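Side-chain contacts in SAM-dependent methyltransferase (Thiobacillus denitrificans, PDB 5EPE), which is probably a methyltransferase that uses S-adenosyl-L-methionine as methyl donor, here with the product S-adenosyl-L-homocysteine bound: residues A30-E35 and I135-E140; A38-L43 and E49-W54; G121-L126 and R175-D180; L165-F170 and V182-A187. One frame throughout, in Å; residues are numbered along the deposited sequence.

Overall arrangement
All four contacts bring a helix or its end against the same mixed sheet. Contacts 1, 2 and 4 are buried; contact 3 is only partly so and lies farthest from the centre of the chain. Contacts 1 and 2 touch each other: W54 of contact 2 packs on L32, L34 and L137. Contacts 3 and 4 share helix 167-177 and strand 179-186, at opposite ends. Contacts 1 and 3 meet through strand 134-143, where M138 packs on helix 119-127. Contacts 1 and 4 are purely apolar across their segments: leucines and an isoleucine in contact 1, leucines and a selenomethionine in contact 4. Contact 3 adds a tyrosine ring. Contact 2, beside the ligand, adds a carboxylate and a bridging water.

Contact 1: residues A30-E35 and I135-E140; sequences AALRLE and IILMGE
L32 and L137 reach toward each other tip to tip. They fasten the end of helix 22-31 to strand 134-143, an inner strand of the Rossmann-like methyltransferase sheet. Both have CG anti to the carbonyl carbon (chi1 -64° in L32, -65° in L137) and CD1 anti to CA. Each chain is therefore stretched out, with its methyls leading. L32 CD1 meets both methyls of its partner, at 3.8 Å from L137 CD1 and 3.9 Å from L137 CD2. The other branch also takes part: L32 CD2 lies 3.9 Å from L137 CD2. I135 is two residues earlier on the strand and faces the same way. Its approach is looser, with I135 CG2 4.4 Å from L32 CD2. No hydrogen bond joins the two segments, and all three touching side chains are apolar and buried.

R33 leaves helical angles with a positive phi and closes a Schellman motif, with R33 N bonded to A30 O at 3.0 Å. The R33 guanidinium group bonds A198 O and T202 OG1 of a second subunit. From the neighbouring strand 238-247, A244 touches L32, I135 and L137. The indole of W54, on helix 49-58, closes on the leucine pair as well: W54 CH2 lies 3.8 Å from L32 CD1 and 3.9 Å from L137 CD1.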
loop_
_atom_site.group_PDB
_atom_site.type_symbol
_atom_site.label_atom_id
_atom_site.label_comp_id
_atom_site.label_asym_id
_atom_site.label_seq_id
_atom_site.Cartn_x
_atom_site.Cartn_y
_atom_site.Cartn_z
ATOM N N ALA A 30 -37.695 -23.516 -2.127
ATOM C CA ALA A 30 -37.653 -24.028 -3.511
ATOM C C ALA A 30 -36.312 -24.632 -3.859
ATOM O O ALA A 30 -36.251 -25.627 -4.573
ATOM C CB ALA A 30 -37.978 -22.914 -4.501
ATOM N N ALA A 31 -35.239 -24.074 -3.330
ATOM C CA ALA A 31 -33.926 -24.622 -3.579
ATOM C C ALA A 31 -33.787 -26.034 -3.042
ATOM O O ALA A 31 -33.032 -26.845 -3.600
ATOM C CB ALA A 31 -32.866 -23.729 -2.979
ATOM N N LEU A 32 -34.505 -26.345 -1.972
ATOM C CA LEU A 32 -34.410 -27.655 -1.347
ATOM C C LEU A 32 -35.277 -28.667 -2.081
ATOM O O LEU A 32 -35.202 -29.838 -1.748
ATOM C CB LEU A 32 -34.803 -27.590 0.138
ATOM C CG LEU A 32 -33.885 -26.731 1.001
ATOM C CD1 LEU A 32 -34.403 -26.731 2.413
ATOM C CD2 LEU A 32 -32.482 -27.260 1.013
ATOM N N ARG A 33 -36.110 -28.185 -3.021
ATOM C CA ARG A 33 -36.970 -29.049 -3.853
ATOM C C ARG A 33 -37.847 -29.885 -2.951
ATOM O O ARG A 33 -37.895 -31.079 -3.052
ATOM C CB ARG A 33 -36.120 -29.951 -4.797
ATOM C CG ARG A 33 -35.180 -29.087 -5.627
ATOM C CD ARG A 33 -34.286 -29.910 -6.531
ATOM N NE ARG A 33 -33.200 -29.036 -6.964
ATOM C CZ ARG A 33 -32.100 -29.429 -7.604
ATOM N NH1 ARG A 33 -31.178 -28.488 -7.868
ATOM N NH2 ARG A 33 -31.961 -30.717 -8.016
ATOM N N LEU A 34 -38.460 -29.213 -1.997
ATOM C CA LEU A 34 -39.275 -29.886 -1.029
ATOM C C LEU A 34 -40.510 -30.442 -1.721
ATOM O O LEU A 34 -41.191 -29.680 -2.415
ATOM C CB LEU A 34 -39.747 -28.897 0.019
ATOM C CG LEU A 34 -38.633 -28.240 0.852
ATOM C CD1 LEU A 34 -39.233 -27.090 1.663
ATOM C CD2 LEU A 34 -37.933 -29.273 1.727
ATOM N N GLU A 35 -40.823 -31.695 -1.416
ATOM C CA GLU A 35 -41.998 -32.362 -1.923
ATOM C C GLU A 35 -43.085 -32.355 -0.866
ATOM O O GLU A 35 -42.819 -32.313 0.322
ATOM C CB GLU A 35 -41.606 -33.779 -2.355
ATOM C CG GLU A 35 -40.605 -33.670 -3.495
ATOM C CD GLU A 35 -39.944 -34.964 -3.928
ATOM O OE1 GLU A 35 -40.678 -35.924 -4.296
ATOM O OE2 GLU A 35 -38.671 -34.976 -3.966
ATOM N N ILE A 135 -31.497 -34.092 4.266
ATOM C CA ILE A 135 -30.669 -32.886 4.268
ATOM C C ILE A 135 -30.631 -32.264 5.653
ATOM O O ILE A 135 -31.679 -32.156 6.314
ATOM C CB ILE A 135 -31.232 -31.870 3.263
ATOM C CG1 ILE A 135 -30.984 -32.401 1.836
ATOM C CG2 ILE A 135 -30.600 -30.491 3.414
ATOM C CD1 ILE A 135 -31.739 -31.655 0.735
ATOM N N ILE A 136 -29.449 -31.812 6.067
ATOM C CA ILE A 136 -29.289 -31.033 7.299
ATOM C C ILE A 136 -29.126 -29.552 6.871
ATOM O O ILE A 136 -28.358 -29.264 5.929
ATOM C CB ILE A 136 -28.061 -31.505 8.119
ATOM C CG1 ILE A 136 -28.331 -32.931 8.625
ATOM C CG2 ILE A 136 -27.699 -30.512 9.224
ATOM C CD1 ILE A 136 -27.154 -33.691 9.230
ATOM N N LEU A 137 -29.843 -28.670 7.561
ATOM C CA LEU A 137 -29.797 -27.207 7.335
ATOM C C LEU A 137 -29.197 -26.511 8.521
ATOM O O LEU A 137 -29.671 -26.694 9.638
ATOM C CB LEU A 137 -31.170 -26.598 7.139
ATOM C CG LEU A 137 -32.012 -26.951 5.981
ATOM C CD1 LEU A 137 -33.233 -26.010 5.951
ATOM C CD2 LEU A 137 -31.231 -26.786 4.682
HETATM N N MSE A 138 -28.153 -25.731 8.261
HETATM C CA MSE A 138 -27.487 -24.918 9.297
HETATM C C MSE A 138 -27.483 -23.475 8.859
HETATM O O MSE A 138 -27.001 -23.155 7.773
HETATM C CB MSE A 138 -26.035 -25.384 9.460
HETATM C CG MSE A 138 -25.906 -26.844 9.970
HETATM SE SE MSE A 138 -26.699 -27.061 11.789
HETATM C CE MSE A 138 -25.409 -26.000 12.745
ATOM N N GLY A 139 -28.009 -22.599 9.700
ATOM C CA GLY A 139 -28.071 -21.162 9.464
ATOM C C GLY A 139 -26.972 -20.567 10.368
ATOM O O GLY A 139 -27.014 -20.704 11.601
ATOM N N GLU A 140 -25.964 -19.934 9.746
ATOM C CA GLU A 140 -24.751 -19.548 10.477
ATOM C C GLU A 140 -24.092 -18.286 9.905
ATOM O O GLU A 140 -24.108 -18.091 8.676
ATOM C CB GLU A 140 -23.706 -20.688 10.442
ATOM C CG GLU A 140 -24.058 -21.961 11.224
ATOM C CD GLU A 140 -24.049 -21.704 12.710
ATOM O OE1 GLU A 140 -24.847 -22.370 13.427
ATOM O OE2 GLU A 140 -23.216 -20.875 13.174
#

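Contact 2: residues A38-L43 and E49-W54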
loop_
_atom_site.group_PDB
_atom_site.type_symbol
_atom_site.label_atom_id
_atom_site.label_comp_id
_atom_site.label_asym_id
_atom_site.label_seq_id
_atom_site.Cartn_x
_atom_site.Cartn_y
_atom_site.Cartn_z
ATOM N N ALA A 38 -43.071 -34.062 2.727
ATOM C CA ALA A 38 -41.757 -34.140 3.321
ATOM C C ALA A 38 -41.843 -33.716 4.796
ATOM O O ALA A 38 -42.582 -32.793 5.114
ATOM C CB ALA A 38 -40.766 -33.241 2.581
ATOM N N ARG A 39 -41.068 -34.379 5.660
ATOM C CA ARG A 39 -41.062 -34.125 7.098
ATOM C C ARG A 39 -39.838 -33.253 7.448
ATOM O O ARG A 39 -38.711 -33.555 7.073
ATOM C CB ARG A 39 -41.005 -35.414 7.906
ATOM C CG ARG A 39 -42.224 -36.341 7.732
ATOM C CD ARG A 39 -41.904 -37.834 8.023
ATOM N NE ARG A 39 -40.735 -38.281 7.222
ATOM C CZ ARG A 39 -40.162 -39.488 7.257
ATOM N NH1 ARG A 39 -39.078 -39.695 6.495
ATOM N NH2 ARG A 39 -40.630 -40.482 8.052
ATOM N N VAL A 40 -40.092 -32.206 8.211
ATOM C CA VAL A 40 -39.071 -31.252 8.623
ATOM C C VAL A 40 -39.068 -31.143 10.138
ATOM O O VAL A 40 -40.117 -31.011 10.733
ATOM C CB VAL A 40 -39.362 -29.849 8.066
ATOM C CG1 VAL A 40 -38.211 -28.894 8.402
ATOM C CG2 VAL A 40 -39.572 -29.926 6.579
ATOM N N LEU A 41 -37.892 -31.186 10.732
ATOM C CA LEU A 41 -37.656 -30.853 12.143
ATOM C C LEU A 41 -36.869 -29.557 12.197
ATOM O O LEU A 41 -35.846 -29.415 11.483
ATOM C CB LEU A 41 -36.841 -31.936 12.826
ATOM C CG LEU A 41 -36.445 -31.689 14.294
ATOM C CD1 LEU A 41 -37.670 -31.670 15.207
ATOM C CD2 LEU A 41 -35.453 -32.736 14.743
ATOM N N ASP A 42 -37.331 -28.616 13.016
ATOM C CA ASP A 42 -36.678 -27.281 13.130
ATOM C C ASP A 42 -36.378 -27.037 14.606
ATOM O O ASP A 42 -37.292 -26.864 15.416
ATOM C CB ASP A 42 -37.555 -26.198 12.532
ATOM C CG ASP A 42 -36.824 -24.852 12.339
ATOM O OD1 ASP A 42 -35.546 -24.755 12.485
ATOM O OD2 ASP A 42 -37.556 -23.859 12.007
ATOM N N LEU A 43 -35.104 -27.084 14.979
ATOM C CA LEU A 43 -34.693 -26.805 16.365
ATOM C C LEU A 43 -34.301 -25.323 16.538
ATOM O O LEU A 43 -33.343 -24.835 15.917
ATOM C CB LEU A 43 -33.510 -27.666 16.748
ATOM C CG LEU A 43 -33.751 -29.170 16.623
ATOM C CD1 LEU A 43 -32.587 -29.941 17.211
ATOM C CD2 LEU A 43 -35.044 -29.588 17.326
ATOM N N GLU A 49 -41.801 -19.174 11.118
ATOM C CA GLU A 49 -42.066 -18.667 9.786
ATOM C C GLU A 49 -41.621 -19.674 8.706
ATOM O O GLU A 49 -42.322 -19.858 7.677
ATOM C CB GLU A 49 -41.447 -17.300 9.566
ATOM C CG GLU A 49 -41.885 -16.645 8.261
ATOM C CD GLU A 49 -43.336 -16.130 8.240
ATOM O OE1 GLU A 49 -44.062 -16.228 9.262
ATOM O OE2 GLU A 49 -43.747 -15.572 7.162
HETATM N N MSE A 50 -40.483 -20.312 8.926
HETATM C CA MSE A 50 -39.983 -21.289 7.971
HETATM C C MSE A 50 -40.942 -22.469 7.823
HETATM O O MSE A 50 -41.367 -22.773 6.731
HETATM C CB MSE A 50 -38.598 -21.785 8.429
HETATM C CG MSE A 50 -38.054 -22.671 7.337
HETATM SE SE MSE A 50 -36.163 -23.133 7.856
HETATM C CE MSE A 50 -36.525 -24.648 8.910
ATOM N N LEU A 51 -41.269 -23.130 8.919
ATOM C CA LEU A 51 -42.266 -24.210 8.848
ATOM C C LEU A 51 -43.628 -23.787 8.290
ATOM O O LEU A 51 -44.154 -24.492 7.440
ATOM C CB LEU A 51 -42.454 -24.897 10.201
ATOM C CG LEU A 51 -41.255 -25.727 10.617
ATOM C CD1 LEU A 51 -41.444 -26.232 12.035
ATOM C CD2 LEU A 51 -41.019 -26.920 9.693
ATOM N N CYS A 52 -44.185 -22.649 8.727
ATOM C CA CYS A 52 -45.511 -22.248 8.277
ATOM C C CYS A 52 -45.538 -21.963 6.762
ATOM O O CYS A 52 -46.464 -22.410 6.076
ATOM C CB CYS A 52 -46.039 -21.043 9.032
ATOM S SG CYS A 52 -46.379 -21.461 10.757
ATOM N N THR A 53 -44.565 -21.218 6.262
ATOM C CA THR A 53 -44.564 -20.829 4.849
ATOM C C THR A 53 -44.267 -21.990 3.916
ATOM O O THR A 53 -44.879 -22.082 2.852
ATOM C CB THR A 53 -43.616 -19.667 4.554
ATOM O OG1 THR A 53 -42.274 -19.976 4.984
ATOM C CG2 THR A 53 -44.099 -18.387 5.238
ATOM N N TRP A 54 -43.352 -22.893 4.325
ATOM C CA TRP A 54 -43.088 -24.118 3.551
ATOM C C TRP A 54 -44.265 -25.094 3.591
ATOM O O TRP A 54 -44.533 -25.780 2.612
ATOM C CB TRP A 54 -41.792 -24.788 4.014
ATOM C CG TRP A 54 -40.537 -23.936 3.719
ATOM C CD1 TRP A 54 -40.475 -22.696 3.126
ATOM C CD2 TRP A 54 -39.213 -24.256 4.091
ATOM N NE1 TRP A 54 -39.161 -22.233 3.093
ATOM C CE2 TRP A 54 -38.374 -23.173 3.687
ATOM C CE3 TRP A 54 -38.632 -25.348 4.731
ATOM C CZ2 TRP A 54 -36.984 -23.191 3.889
ATOM C CZ3 TRP A 54 -37.254 -25.356 4.923
ATOM C CH2 TRP A 54 -36.457 -24.296 4.492
HETATM O O HOH W 1 -39.895 -22.713 11.512
#
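This is a buried contact of helix on strand, close to the ligand: V40 and D42 of strand 39-43 face M50 and L51 of helix 49-58. The short axes run nearly antiparallel, at 161°, and come within 9.7 Å. L51 spans the two strand residues with its two branches. L51 CD2 lies 3.7 Å from V40 CG1, the two side chains sliding past each other in opposite directions. L51 CD1 rests on D42 CB at 3.9 Å. With an alanine at L51 both methyl branches go, which is likely to open a gap beside V40 and take away the methyl resting on D42 CB.

The segments belong to the Rossmann-type beta-alpha-beta unit formed by strand 39-43, helix 49-58 and strand 61-66. The glycine-rich loop between the first two is a signature of such methyltransferases. The side chain of D42 is about 5 Å from the bound S-adenosyl-L-homocysteine. The selenomethionine M50 bends at its last torsion (chi3 87°), which brings its methyl up to the carboxylate, with M50 CE 3.4 Å from D42 CG. A water bridges the segments: it donates to D42 OD2 at 2.7 Å and accepts from the backbone L51 N at 3.0 Å. On the helix itself, M50 CG lies over one face of the W54 ring, offset toward the rim.

Contact 3: residues G121-L126 and R175-D180; sequences GTITLL and RKLGYD
I123 has CG1 beside its backbone N (chi1 -70°) and CG2 anti to that N, and this splits its two branches between L177 and Y179. Y179 has its CG anti to the carbonyl carbon (chi1 -68°), which carries the ring out to I123. The contact joins helix 119-127 to the turn between helix 167-177 and strand 179-186, on one face of the Rossmann-like sheet. I123 CG2 meets the phenol end of the ring obliquely, at 3.3 Å from Y179 OH and 3.4 Å from Y179 CZ. A serine replacing Y179 would remove the ring and would probably leave I123 CG2 uncovered on that side.

G178 sets the turn. Its phi is positive, in a Schellman motif, and G178 N bonds R175 O at 2.9 Å. At these angles a CB would run into the carbonyl O of L177. L245 of strand 238-247 touches both I123 and Y179. L177 also packs on L177 of a third subunit, so this corner borders an interface. Within the chain, the L177 side chain crosses that of I123, with L177 CD1 3.9 Å from I123 CD1.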
loop_
_atom_site.group_PDB
_atom_site.type_symbol
_atom_site.label_atom_id
_atom_site.label_comp_id
_atom_site.label_asym_id
_atom_site.label_seq_id
_atom_site.Cartn_x
_atom_site.Cartn_y
_atom_site.Cartn_z
ATOM N N GLY A 121 -21.423 -29.950 16.850
ATOM C CA GLY A 121 -22.292 -30.654 17.783
ATOM C C GLY A 121 -23.730 -30.707 17.297
ATOM O O GLY A 121 -24.454 -31.748 17.431
ATOM N N THR A 122 -24.181 -29.579 16.756
ATOM C CA THR A 122 -25.553 -29.483 16.270
ATOM C C THR A 122 -25.787 -30.376 15.061
ATOM O O THR A 122 -26.821 -31.025 14.973
ATOM C CB THR A 122 -25.910 -28.028 15.979
ATOM O OG1 THR A 122 -25.840 -27.277 17.196
ATOM C CG2 THR A 122 -27.340 -27.909 15.467
ATOM N N ILE A 123 -24.848 -30.392 14.115
ATOM C CA ILE A 123 -24.925 -31.305 12.995
ATOM C C ILE A 123 -25.053 -32.751 13.498
ATOM O O ILE A 123 -25.879 -33.516 13.014
ATOM C CB ILE A 123 -23.694 -31.157 12.036
ATOM C CG1 ILE A 123 -23.768 -29.821 11.279
ATOM C CG2 ILE A 123 -23.642 -32.324 11.058
ATOM C CD1 ILE A 123 -22.486 -29.388 10.530
ATOM N N THR A 124 -24.229 -33.132 14.468
ATOM C CA THR A 124 -24.283 -34.490 15.013
ATOM C C THR A 124 -25.643 -34.765 15.640
ATOM O O THR A 124 -26.179 -35.873 15.446
ATOM C CB THR A 124 -23.176 -34.715 16.035
ATOM O OG1 THR A 124 -21.966 -34.465 15.349
ATOM C CG2 THR A 124 -23.164 -36.102 16.586
ATOM N N LEU A 125 -26.217 -33.779 16.351
ATOM C CA LEU A 125 -27.537 -33.968 16.936
ATOM C C LEU A 125 -28.637 -34.167 15.858
ATOM O O LEU A 125 -29.462 -35.085 15.961
ATOM C CB LEU A 125 -27.915 -32.793 17.817
ATOM C CG LEU A 125 -29.306 -32.799 18.461
ATOM C CD1 LEU A 125 -29.465 -33.922 19.463
ATOM C CD2 LEU A 125 -29.529 -31.473 19.146
ATOM N N LEU A 126 -28.669 -33.279 14.880
ATOM C CA LEU A 126 -29.675 -33.278 13.812
ATOM C C LEU A 126 -29.600 -34.583 13.014
ATOM O O LEU A 126 -30.625 -35.159 12.626
ATOM C CB LEU A 126 -29.481 -32.037 12.888
ATOM C CG LEU A 126 -29.796 -30.675 13.530
ATOM C CD1 LEU A 126 -29.410 -29.566 12.582
ATOM C CD2 LEU A 126 -31.281 -30.567 13.849
ATOM N N ARG A 175 -17.078 -29.399 4.560
ATOM C CA ARG A 175 -16.409 -30.501 3.834
ATOM C C ARG A 175 -15.513 -31.300 4.777
ATOM O O ARG A 175 -15.579 -32.523 4.836
ATOM C CB ARG A 175 -15.640 -29.977 2.639
ATOM C CG ARG A 175 -14.784 -31.060 1.961
ATOM C CD ARG A 175 -14.033 -30.516 0.747
ATOM N NE ARG A 175 -13.152 -29.348 1.000
ATOM C CZ ARG A 175 -11.945 -29.393 1.572
ATOM N NH1 ARG A 175 -11.473 -30.537 2.025
ATOM N NH2 ARG A 175 -11.210 -28.297 1.710
ATOM N N LYS A 176 -14.729 -30.588 5.569
ATOM C CA LYS A 176 -13.789 -31.228 6.543
ATOM C C LYS A 176 -14.524 -31.971 7.658
ATOM O O LYS A 176 -13.999 -32.939 8.225
ATOM C CB LYS A 176 -12.833 -30.164 7.095
ATOM C CG LYS A 176 -11.828 -29.597 6.086
ATOM C CD LYS A 176 -11.176 -28.305 6.602
ATOM C CE LYS A 176 -10.361 -27.566 5.533
ATOM N NZ LYS A 176 -9.837 -26.193 5.936
ATOM N N LEU A 177 -15.748 -31.574 7.978
ATOM C CA LEU A 177 -16.595 -32.351 8.850
ATOM C C LEU A 177 -17.119 -33.656 8.268
ATOM O O LEU A 177 -17.576 -34.489 9.015
ATOM C CB LEU A 177 -17.794 -31.551 9.391
ATOM C CG LEU A 177 -17.379 -30.464 10.385
ATOM C CD1 LEU A 177 -18.598 -29.608 10.726
ATOM C CD2 LEU A 177 -16.735 -31.072 11.656
ATOM N N GLY A 178 -17.065 -33.838 6.973
ATOM C CA GLY A 178 -17.604 -35.040 6.376
ATOM C C GLY A 178 -18.844 -34.838 5.555
ATOM O O GLY A 178 -19.459 -35.825 5.187
ATOM N N TYR A 179 -19.200 -33.579 5.226
ATOM C CA TYR A 179 -20.476 -33.272 4.536
ATOM C C TYR A 179 -20.236 -32.630 3.209
ATOM O O TYR A 179 -19.342 -31.793 3.087
ATOM C CB TYR A 179 -21.336 -32.321 5.411
ATOM C CG TYR A 179 -21.776 -33.066 6.621
ATOM C CD1 TYR A 179 -20.919 -33.245 7.718
ATOM C CD2 TYR A 179 -23.001 -33.702 6.633
ATOM C CE1 TYR A 179 -21.294 -34.009 8.804
ATOM C CE2 TYR A 179 -23.391 -34.436 7.733
ATOM C CZ TYR A 179 -22.539 -34.599 8.799
ATOM O OH TYR A 179 -23.000 -35.347 9.861
ATOM N N ASP A 180 -21.058 -32.969 2.222
ATOM C CA ASP A 180 -21.142 -32.167 1.015
ATOM C C ASP A 180 -22.092 -30.992 1.303
ATOM O O ASP A 180 -23.188 -31.208 1.856
ATOM C CB ASP A 180 -21.740 -32.966 -0.136
ATOM C CG ASP A 180 -20.790 -34.067 -0.670
ATOM O OD1 ASP A 180 -19.537 -33.876 -0.710
ATOM O OD2 ASP A 180 -21.338 -35.077 -1.157
#

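Contact 4: residues L165-F170 and V182-A187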
loop_
_atom_site.group_PDB
_atom_site.type_symbol
_atom_site.label_atom_id
_atom_site.label_comp_id
_atom_site.label_asym_id
_atom_site.label_seq_id
_atom_site.Cartn_x
_atom_site.Cartn_y
_atom_site.Cartn_z
ATOM N N LEU A 165 -15.171 -17.547 9.898
ATOM C CA LEU A 165 -14.279 -17.738 8.738
ATOM C C LEU A 165 -14.848 -17.019 7.535
ATOM O O LEU A 165 -16.068 -16.848 7.418
ATOM C CB LEU A 165 -14.196 -19.240 8.429
ATOM C CG LEU A 165 -13.612 -20.125 9.549
ATOM C CD1 LEU A 165 -13.642 -21.587 9.213
ATOM C CD2 LEU A 165 -12.163 -19.740 9.791
ATOM N N LEU A 166 -13.979 -16.643 6.597
ATOM C CA LEU A 166 -14.440 -16.177 5.306
ATOM C C LEU A 166 -15.194 -17.325 4.614
ATOM O O LEU A 166 -14.970 -18.506 4.927
ATOM C CB LEU A 166 -13.253 -15.705 4.417
ATOM C CG LEU A 166 -12.603 -14.428 4.962
ATOM C CD1 LEU A 166 -11.207 -14.355 4.357
ATOM C CD2 LEU A 166 -13.361 -13.188 4.537
ATOM N N LEU A 167 -16.103 -16.982 3.702
ATOM C CA LEU A 167 -16.958 -18.015 3.071
ATOM C C LEU A 167 -16.237 -19.254 2.484
ATOM O O LEU A 167 -16.653 -20.376 2.746
ATOM C CB LEU A 167 -17.814 -17.358 1.976
ATOM C CG LEU A 167 -18.864 -18.289 1.320
ATOM C CD1 LEU A 167 -19.883 -18.836 2.326
ATOM C CD2 LEU A 167 -19.615 -17.562 0.215
ATOM N N PRO A 168 -15.138 -19.071 1.709
ATOM C CA PRO A 168 -14.484 -20.286 1.212
ATOM C C PRO A 168 -14.034 -21.231 2.351
ATOM O O PRO A 168 -14.255 -22.430 2.285
ATOM C CB PRO A 168 -13.287 -19.747 0.416
ATOM C CG PRO A 168 -13.621 -18.346 0.077
ATOM C CD PRO A 168 -14.465 -17.845 1.232
ATOM N N GLU A 169 -13.426 -20.669 3.399
ATOM C CA GLU A 169 -12.933 -21.472 4.519
ATOM C C GLU A 169 -14.113 -22.037 5.325
ATOM O O GLU A 169 -14.032 -23.168 5.852
ATOM C CB GLU A 169 -12.045 -20.623 5.432
ATOM C CG GLU A 169 -10.590 -20.364 4.955
ATOM C CD GLU A 169 -10.454 -19.390 3.723
ATOM O OE1 GLU A 169 -11.360 -18.541 3.413
ATOM O OE2 GLU A 169 -9.356 -19.429 3.100
ATOM N N PHE A 170 -15.194 -21.288 5.393
ATOM C CA PHE A 170 -16.393 -21.768 6.091
ATOM C C PHE A 170 -17.014 -22.955 5.350
ATOM O O PHE A 170 -17.312 -23.994 5.947
ATOM C CB PHE A 170 -17.430 -20.635 6.297
ATOM C CG PHE A 170 -18.521 -21.018 7.282
ATOM C CD1 PHE A 170 -18.199 -21.553 8.516
ATOM C CD2 PHE A 170 -19.862 -20.855 6.959
ATOM C CE1 PHE A 170 -19.157 -21.919 9.434
ATOM C CE2 PHE A 170 -20.827 -21.192 7.890
ATOM C CZ PHE A 170 -20.485 -21.751 9.109
ATOM N N VAL A 182 -24.670 -29.030 -0.398
ATOM C CA VAL A 182 -25.480 -29.264 -1.593
ATOM C C VAL A 182 -26.344 -28.112 -2.039
ATOM O O VAL A 182 -26.962 -28.200 -3.097
ATOM C CB VAL A 182 -26.340 -30.542 -1.451
ATOM C CG1 VAL A 182 -25.428 -31.743 -1.314
ATOM C CG2 VAL A 182 -27.307 -30.434 -0.286
ATOM N N GLU A 183 -26.474 -27.089 -1.191
ATOM C CA GLU A 183 -27.190 -25.878 -1.536
ATOM C C GLU A 183 -26.848 -24.815 -0.518
ATOM O O GLU A 183 -26.400 -25.114 0.584
ATOM C CB GLU A 183 -28.703 -26.100 -1.643
ATOM C CG GLU A 183 -29.244 -26.096 -3.098
ATOM C CD GLU A 183 -29.326 -24.705 -3.750
ATOM O OE1 GLU A 183 -29.919 -24.547 -4.858
ATOM O OE2 GLU A 183 -28.841 -23.719 -3.123
HETATM N N MSE A 184 -27.124 -23.569 -0.889
HETATM C CA MSE A 184 -26.988 -22.466 0.062
HETATM C C MSE A 184 -27.727 -21.257 -0.403
HETATM O O MSE A 184 -27.794 -20.981 -1.624
HETATM C CB MSE A 184 -25.532 -22.072 0.436
HETATM C CG MSE A 184 -24.828 -21.566 -0.767
HETATM SE SE MSE A 184 -22.894 -21.124 -0.442
HETATM C CE MSE A 184 -22.618 -20.033 -2.031
ATOM N N VAL A 185 -28.257 -20.525 0.586
ATOM C CA VAL A 185 -28.929 -19.242 0.339
ATOM C C VAL A 185 -28.346 -18.286 1.382
ATOM O O VAL A 185 -28.453 -18.513 2.577
ATOM C CB VAL A 185 -30.479 -19.334 0.464
ATOM C CG1 VAL A 185 -31.173 -17.978 0.247
ATOM C CG2 VAL A 185 -31.034 -20.323 -0.569
ATOM N N LEU A 186 -27.718 -17.221 0.907
ATOM C CA LEU A 186 -27.021 -16.312 1.770
ATOM C C LEU A 186 -27.776 -15.015 1.976
ATOM O O LEU A 186 -28.465 -14.562 1.072
ATOM C CB LEU A 186 -25.608 -16.046 1.179
ATOM C CG LEU A 186 -24.734 -17.293 0.912
ATOM C CD1 LEU A 186 -23.292 -16.869 0.598
ATOM C CD2 LEU A 186 -24.736 -18.306 1.971
ATOM N N ALA A 187 -27.629 -14.412 3.163
ATOM C CA ALA A 187 -28.062 -13.038 3.352
ATOM C C ALA A 187 -27.302 -12.117 2.423
ATOM O O ALA A 187 -26.194 -12.402 2.007
ATOM C CB ALA A 187 -27.841 -12.594 4.794
#
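L167 and L186 meet tip to tip, with L167 CD2 3.8 Å from L186 CD1. The same methyl also faces the selenomethionine M184, though more loosely: L167 CD2 is 4.5 Å from M184 CE. L167 places CG anti to its backbone N (chi1 -174°), and from there its CD2 branch serves both partners. M184 and L186 are two residues apart on the strand and point to the same face. No hydrogen bond crosses between the segments.

Around this first shell, F243 of strand 238-247 touches both L167 and L186, and F142 of strand 134-143 touches L167. The contact holds the start of helix 167-177 on strand 179-186, which is an outermost strand of the Rossmann-like methyltransferase sheet within the chain. L166 is the N-cap residue, and the first turn is tied by F170 N to L166 O at 2.8 Å.

The strand is fixed from its other face too, where E183 and V185 point and touch helix 22-31. E183 OE2 accepts a hydrogen bond from the backbone M184 N at 2.8 Å through its anti lone pair, with a bent N-H...O angle of 144°. The same oxygen forms a salt bridge with R194 of a second subunit.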